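Local atomic coordinates of SEC-C motif domain protein (PDB entry 2I9W), a protein that is of unknown function but binds two zinc ions through cysteine clusters flanking a cystatin-like (NTF2-like) middle domain. Residues R58-A63 / E70-T75. Residues are numbered along the deposited sequence; the frame is centred on the assembly and turned at random.
Sequences RTRYSA and EYIVKT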
loop_
_atom_site.group_PDB
_atom_site.type_symbol
_atom_site.label_atom_id
_atom_site.label_comp_id
_atom_site.label_asym_id
_atom_site.label_seq_id
_atom_site.Cartn_x
_atom_site.Cartn_y
_atom_site.Cartn_z
ATOM N N ARG A 58 -1.918 4.323 2.594
ATOM C CA ARG A 58 -1.492 4.903 3.883
ATOM C C ARG A 58 -1.039 3.834 4.846
ATOM O O ARG A 58 0.017 3.952 5.482
ATOM C CB ARG A 58 -2.618 5.708 4.527
ATOM C CG ARG A 58 -2.817 7.027 3.878
ATOM C CD ARG A 58 -4.110 7.667 4.352
ATOM N NE ARG A 58 -4.307 9.005 3.802
ATOM C CZ ARG A 58 -3.702 10.111 4.240
ATOM N NH1 ARG A 58 -2.825 10.087 5.247
ATOM N NH2 ARG A 58 -3.988 11.269 3.659
ATOM N N THR A 59 -1.845 2.787 4.973
ATOM C CA THR A 59 -1.456 1.654 5.866
ATOM C C THR A 59 -0.152 1.000 5.413
ATOM O O THR A 59 0.630 0.568 6.248
ATOM C CB THR A 59 -2.588 0.572 6.029
ATOM O OG1 THR A 59 -2.835 -0.075 4.751
ATOM C CG2 THR A 59 -3.870 1.210 6.624
ATOM N N ARG A 60 0.087 0.910 4.108
ATOM C CA ARG A 60 1.378 0.360 3.644
ATOM C C ARG A 60 2.578 1.255 4.015
ATOM O O ARG A 60 3.584 0.798 4.500
ATOM C CB ARG A 60 1.328 0.030 2.153
ATOM C CG ARG A 60 0.354 -1.106 1.757
ATOM C CD ARG A 60 0.279 -1.240 0.213
ATOM N NE ARG A 60 1.603 -1.355 -0.433
ATOM C CZ ARG A 60 2.317 -2.472 -0.538
ATOM N NH1 ARG A 60 1.849 -3.620 -0.054
ATOM N NH2 ARG A 60 3.503 -2.433 -1.143
ATOM N N TYR A 61 2.442 2.552 3.767
ATOM C CA TYR A 61 3.451 3.524 4.184
ATOM C C TYR A 61 3.785 3.378 5.685
ATOM O O TYR A 61 4.932 3.272 6.074
ATOM C CB TYR A 61 2.974 4.955 3.885
ATOM C CG TYR A 61 3.935 5.938 4.472
ATOM C CD1 TYR A 61 5.105 6.222 3.839
ATOM C CD2 TYR A 61 3.687 6.523 5.708
ATOM C CE1 TYR A 61 6.064 7.085 4.407
ATOM C CE2 TYR A 61 4.612 7.367 6.298
ATOM C CZ TYR A 61 5.820 7.646 5.640
ATOM O OH TYR A 61 6.748 8.505 6.193
ATOM N N SER A 62 2.749 3.329 6.508
ATOM C CA SER A 62 2.939 3.176 7.971
ATOM C C SER A 62 3.607 1.835 8.302
ATOM O O SER A 62 4.407 1.760 9.240
ATOM C CB SER A 62 1.583 3.286 8.668
ATOM O OG SER A 62 1.084 4.584 8.447
ATOM N N ALA A 63 3.341 0.807 7.494
ATOM C CA ALA A 63 4.007 -0.499 7.678
ATOM C C ALA A 63 5.492 -0.398 7.285
ATOM O O ALA A 63 6.303 -1.067 7.865
ATOM C CB ALA A 63 3.269 -1.600 6.873
ATOM N N GLU A 70 5.435 -8.191 6.913
ATOM C CA GLU A 70 4.332 -9.120 6.687
ATOM C C GLU A 70 3.122 -8.401 6.094
ATOM O O GLU A 70 2.472 -8.900 5.115
ATOM C CB GLU A 70 3.940 -9.854 7.962
ATOM C CG GLU A 70 3.308 -8.993 9.129
ATOM C CD GLU A 70 4.242 -7.935 9.805
ATOM O OE1 GLU A 70 5.503 -8.101 9.904
ATOM O OE2 GLU A 70 3.659 -6.937 10.261
ATOM N N TYR A 71 2.813 -7.226 6.647
ATOM C CA TYR A 71 1.698 -6.420 6.132
ATOM C C TYR A 71 1.929 -6.018 4.657
ATOM O O TYR A 71 1.021 -6.070 3.841
ATOM C CB TYR A 71 1.455 -5.176 7.007
ATOM C CG TYR A 71 0.199 -4.448 6.656
ATOM C CD1 TYR A 71 -1.022 -4.879 7.143
ATOM C CD2 TYR A 71 0.216 -3.337 5.810
ATOM C CE1 TYR A 71 -2.178 -4.246 6.783
ATOM C CE2 TYR A 71 -0.951 -2.673 5.450
ATOM C CZ TYR A 71 -2.158 -3.131 5.961
ATOM O OH TYR A 71 -3.360 -2.544 5.637
ATOM N N ILE A 72 3.144 -5.663 4.312
ATOM C CA ILE A 72 3.492 -5.249 2.956
ATOM C C ILE A 72 3.288 -6.437 1.976
ATOM O O ILE A 72 2.692 -6.295 0.914
ATOM C CB ILE A 72 4.972 -4.700 2.889
ATOM C CG1 ILE A 72 5.118 -3.465 3.769
ATOM C CG2 ILE A 72 5.395 -4.374 1.461
ATOM C CD1 ILE A 72 4.176 -2.293 3.362
ATOM N N VAL A 73 3.766 -7.609 2.366
ATOM C CA VAL A 73 3.524 -8.801 1.535
ATOM C C VAL A 73 2.025 -9.113 1.375
ATOM O O VAL A 73 1.535 -9.288 0.244
ATOM C CB VAL A 73 4.235 -10.045 2.073
ATOM C CG1 VAL A 73 3.878 -11.275 1.195
ATOM C CG2 VAL A 73 5.747 -9.810 2.130
ATOM N N LYS A 74 1.276 -9.149 2.481
ATOM C CA LYS A 74 -0.081 -9.660 2.454
ATOM C C LYS A 74 -1.032 -8.674 1.802
ATOM O O LYS A 74 -2.120 -9.062 1.441
ATOM C CB LYS A 74 -0.604 -10.012 3.857
ATOM C CG LYS A 74 0.181 -11.127 4.581
ATOM C CD LYS A 74 -0.066 -12.483 3.963
ATOM N N THR A 75 -0.630 -7.413 1.650
ATOM C CA THR A 75 -1.466 -6.472 0.927
ATOM C C THR A 75 -1.002 -6.305 -0.533
ATOM O O THR A 75 -1.504 -5.401 -1.218
ATOM C CB THR A 75 -1.548 -5.073 1.611
ATOM O OG1 THR A 75 -0.242 -4.512 1.778
ATOM C CG2 THR A 75 -2.258 -5.182 2.997
#
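Arg60 NH1 reaches the C-terminal end of helix 69-74 and gives two hydrogen bonds there, to Ile72 O at 3.0 Å and to Thr75 OG1 at 2.9 Å. Both acceptors lie near the guanidinium plane, and NH1 meets a lone pair of the Ile72 carbonyl. With chi2 extended, the bend at chi3 (52°) turns the guanidinium so that Ile72 CD1 sits over one face. Thr75 OG1 in turn donates to Tyr71 O, 2.9 Å away. A leucine in place of Arg60 would probably cost Ile72 O and Thr75 OG1 their shared donor, leaving the first its bond with Thr76 OG1 and the second that to Tyr71 O. Ala63 CB packs 3.7 Å from both Tyr71 CD2 and Ile72 CD1. Tyr71 OH and Thr59 OG1 form a 2.7 Å hydrogen bond; Thr59 OG1 is also hydrogen-bonded to Leu56 O. Thr75 CG2 lies over one face of the Tyr71 ring, offset toward its rim. The Thr59 end lies beside the N-terminal zinc site, near its ligand Cys30. Within the NTF2-like domain, the segments of helices 53-66 and 69-74 run roughly antiparallel (146°); His34 of helix 31-39 meets the Tyr71 ring edge-to-face, and Thr75 forms backbone hydrogen bonds with Phe153 of strand 149-153.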